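Local coordinates for amino acid adenylation domain-containing protein (Bacillus stratosphericus LAMA 585, PDB 6ULY) that probably activates an alpha-keto acid as its acyl adenylate, serving as the keto acid-selecting adenylation domain of a nonribosomal depsipeptide synthetase, at residues F75-H79 and I242-T246. Residues are numbered along the deposited sequence; the frame is centred on the assembly and turned at random.
Sequences FSSNH and IRART. With SO4 (sulfate ion), chain D.
A sulfate ion, probably from the crystallisation liquor, bridges the two segments at the N-terminus of helix 78-91. Ser77, the N-cap (phi/psi -99/124, chi1 t), gives OG to sulfate O1 at 2.5 Å and also caps Ala80 N. The first-turn amides close in beside it, Asn78 N to sulfate O2 at 3.0 Å and His79 N to sulfate O3 at 2.8 Å: an anion held by the open NH groups of a helix start. From 242-246, Arg245 reaches across with an extended chain end (chi3 t), its guanidinium edge meeting the ion in a two-pronged grip, NE to sulfate O2 and NH2 to sulfate O1, each 3.0 Å. One face of that guanidinium lies over Ser76 O, 3.2 Å from Arg245 NH1 but badly angled for a hydrogen bond. Direct contact centres on Asn78 (chi1 m), whose CB points toward the other segment; its CA is 6.9 Å from that of Arg243. Two weak hydrogen bonds splay from its amide: Asn78 ND2 to Ala244 O, 3.0 Å, and Arg243 NH2 to Asn78 OD1, 3.3 Å. Arg243, curled through chi1 to chi3 all m, also donates NH2 to Met219 O. The backbone runs extended from Ile242 to Arg245, which is itself the N-cap of helix 246-251. Two sheets of the AMP-binding fold thus meet at loops leaving their strands: 70-74 leads into helix 78-91, while 240-243, paired between 31-35 and 214-217, leads into helix 246-251, with Tyr34 of strand 31-35 touching Asn78, His79 and Arg243.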
ATOM      1  N   PHE A  75     -14.813   1.544  21.568  1.00 47.72           N
ATOM      2  CA  PHE A  75     -15.885   0.975  22.369  1.00 47.79           C
ATOM      3  C   PHE A  75     -15.864  -0.543  22.317  1.00 53.46           C
ATOM      4  O   PHE A  75     -15.523  -1.140  21.291  1.00 45.65           O
ATOM      5  CB  PHE A  75     -17.257   1.474  21.896  1.00 41.31           C
ATOM      6  CG  PHE A  75     -17.524   2.905  22.241  1.00 44.91           C
ATOM      7  CD1 PHE A  75     -17.871   3.265  23.532  1.00 45.20           C
ATOM      8  CD2 PHE A  75     -17.419   3.891  21.278  1.00 44.55           C
ATOM      9  CE1 PHE A  75     -18.111   4.584  23.855  1.00 47.17           C
ATOM     10  CE2 PHE A  75     -17.657   5.214  21.594  1.00 47.92           C
ATOM     11  CZ  PHE A  75     -18.004   5.562  22.882  1.00 45.35           C
ATOM     12  N   SER A  76     -16.220  -1.152  23.450  1.00 49.95           N
ATOM     13  CA  SER A  76     -16.611  -2.549  23.511  1.00 53.15           C
ATOM     14  C   SER A  76     -18.106  -2.727  23.730  1.00 46.83           C
ATOM     15  O   SER A  76     -18.633  -3.806  23.442  1.00 50.72           O
ATOM     16  CB  SER A  76     -15.856  -3.267  24.640  1.00 54.77           C
ATOM     17  OG  SER A  76     -16.139  -2.673  25.896  1.00 56.39           O
ATOM     18  N   SER A  77     -18.797  -1.698  24.213  1.00 46.90           N
ATOM     19  CA  SER A  77     -20.220  -1.773  24.513  1.00 50.05           C
ATOM     20  C   SER A  77     -21.022  -1.158  23.373  1.00 42.62           C
ATOM     21  O   SER A  77     -20.810   0.007  23.020  1.00 40.92           O
ATOM     22  CB  SER A  77     -20.537  -1.054  25.823  1.00 43.94           C
ATOM     23  OG  SER A  77     -21.910  -0.705  25.871  1.00 41.76           O
ATOM     24  N   ASN A  78     -21.956  -1.937  22.820  1.00 41.05           N
ATOM     25  CA  ASN A  78     -22.880  -1.399  21.827  1.00 45.23           C
ATOM     26  C   ASN A  78     -23.707  -0.259  22.407  1.00 48.47           C
ATOM     27  O   ASN A  78     -23.911   0.767  21.748  1.00 44.92           O
ATOM     28  CB  ASN A  78     -23.796  -2.507  21.309  1.00 45.33           C
ATOM     29  CG  ASN A  78     -23.071  -3.492  20.418  1.00 51.03           C
ATOM     30  OD1 ASN A  78     -22.178  -3.116  19.655  1.00 59.18           O
ATOM     31  ND2 ASN A  78     -23.450  -4.761  20.508  1.00 51.78           N
ATOM     32  N   HIS A  79     -24.196  -0.423  23.639  1.00 45.31           N
ATOM     33  CA  HIS A  79     -25.019   0.609  24.259  1.00 46.12           C
ATOM     34  C   HIS A  79     -24.277   1.939  24.320  1.00 44.68           C
ATOM     35  O   HIS A  79     -24.807   2.983  23.918  1.00 38.71           O
ATOM     36  CB  HIS A  79     -25.442   0.163  25.660  1.00 50.50           C
ATOM     37  CG  HIS A  79     -26.164   1.218  26.438  1.00 53.50           C
ATOM     38  ND1 HIS A  79     -27.534   1.370  26.393  1.00 62.35           N
ATOM     39  CD2 HIS A  79     -25.708   2.174  27.282  1.00 57.94           C
ATOM     40  CE1 HIS A  79     -27.890   2.371  27.179  1.00 60.60           C
ATOM     41  NE2 HIS A  79     -26.800   2.877  27.728  1.00 67.10           N
ATOM     42  N   ILE A 242     -32.126  -5.280  17.505  1.00 42.99           N
ATOM     43  CA  ILE A 242     -31.448  -5.947  18.610  1.00 46.57           C
ATOM     44  C   ILE A 242     -29.961  -6.007  18.291  1.00 44.61           C
ATOM     45  O   ILE A 242     -29.567  -6.476  17.216  1.00 43.97           O
ATOM     46  CB  ILE A 242     -32.021  -7.353  18.856  1.00 44.75           C
ATOM     47  CG1 ILE A 242     -33.455  -7.257  19.387  1.00 46.62           C
ATOM     48  CG2 ILE A 242     -31.152  -8.134  19.831  1.00 47.00           C
ATOM     49  CD1 ILE A 242     -34.513  -7.551  18.350  1.00 47.14           C
ATOM     50  N   ARG A 243     -29.143  -5.546  19.229  1.00 43.06           N
ATOM     51  CA  ARG A 243     -27.696  -5.522  19.085  1.00 45.44           C
ATOM     52  C   ARG A 243     -27.078  -6.580  19.989  1.00 50.53           C
ATOM     53  O   ARG A 243     -27.416  -6.665  21.176  1.00 50.21           O
ATOM     54  CB  ARG A 243     -27.141  -4.138  19.430  1.00 49.49           C
ATOM     55  CG  ARG A 243     -27.321  -3.089  18.328  1.00 49.40           C
ATOM     56  CD  ARG A 243     -26.508  -3.413  17.074  1.00 41.64           C
ATOM     57  NE  ARG A 243     -25.165  -3.898  17.386  1.00 49.27           N
ATOM     58  CZ  ARG A 243     -24.237  -4.190  16.478  1.00 47.37           C
ATOM     59  NH1 ARG A 243     -24.487  -4.039  15.182  1.00 43.81           N
ATOM     60  NH2 ARG A 243     -23.052  -4.633  16.874  1.00 45.86           N
ATOM     61  N   ALA A 244     -26.190  -7.390  19.420  1.00 48.43           N
ATOM     62  CA  ALA A 244     -25.393  -8.346  20.169  1.00 47.53           C
ATOM     63  C   ALA A 244     -23.915  -8.023  19.993  1.00 47.28           C
ATOM     64  O   ALA A 244     -23.511  -7.357  19.035  1.00 46.57           O
ATOM     65  CB  ALA A 244     -25.675  -9.785  19.717  1.00 48.75           C
ATOM     66  N   ARG A 245     -23.108  -8.495  20.938  1.00 45.68           N
ATOM     67  CA  ARG A 245     -21.670  -8.298  20.860  1.00 50.66           C
ATOM     68  C   ARG A 245     -21.060  -9.282  19.873  1.00 52.69           C
ATOM     69  O   ARG A 245     -21.409 -10.466  19.854  1.00 50.16           O
ATOM     70  CB  ARG A 245     -21.022  -8.457  22.232  1.00 50.22           C
ATOM     71  CG  ARG A 245     -21.431  -7.385  23.228  1.00 54.72           C
ATOM     72  CD  ARG A 245     -20.271  -6.995  24.136  1.00 58.38           C
ATOM     73  NE  ARG A 245     -20.669  -6.018  25.147  1.00 63.04           N
ATOM     74  CZ  ARG A 245     -19.837  -5.462  26.025  1.00 61.02           C
ATOM     75  NH1 ARG A 245     -18.550  -5.780  26.021  1.00 63.26           N
ATOM     76  NH2 ARG A 245     -20.294  -4.584  26.910  1.00 55.35           N
ATOM     77  N   THR A 246     -20.154  -8.773  19.038  1.00 44.78           N
ATOM     78  CA  THR A 246     -19.485  -9.621  18.058  1.00 49.82           C
ATOM     79  C   THR A 246     -18.756 -10.772  18.735  1.00 48.96           C
ATOM     80  O   THR A 246     -18.800 -11.913  18.261  1.00 44.11           O
ATOM     81  CB  THR A 246     -18.506  -8.788  17.233  1.00 51.62           C
ATOM     82  OG1 THR A 246     -19.155  -7.593  16.781  1.00 44.65           O
ATOM     83  CG2 THR A 246     -17.996  -9.584  16.032  1.00 49.93           C
TER
HETATM   84  S   SO4 D 702     -23.702  -3.715  25.468  1.00 65.43           S
HETATM   85  O1  SO4 D 702     -22.795  -2.999  26.330  1.00 50.45           O
HETATM   86  O2  SO4 D 702     -22.995  -4.315  24.366  1.00 66.76           O
HETATM   87  O3  SO4 D 702     -24.679  -2.798  24.953  1.00 71.46           O
HETATM   88  O4  SO4 D 702     -24.376  -4.742  26.192  1.00 64.23           O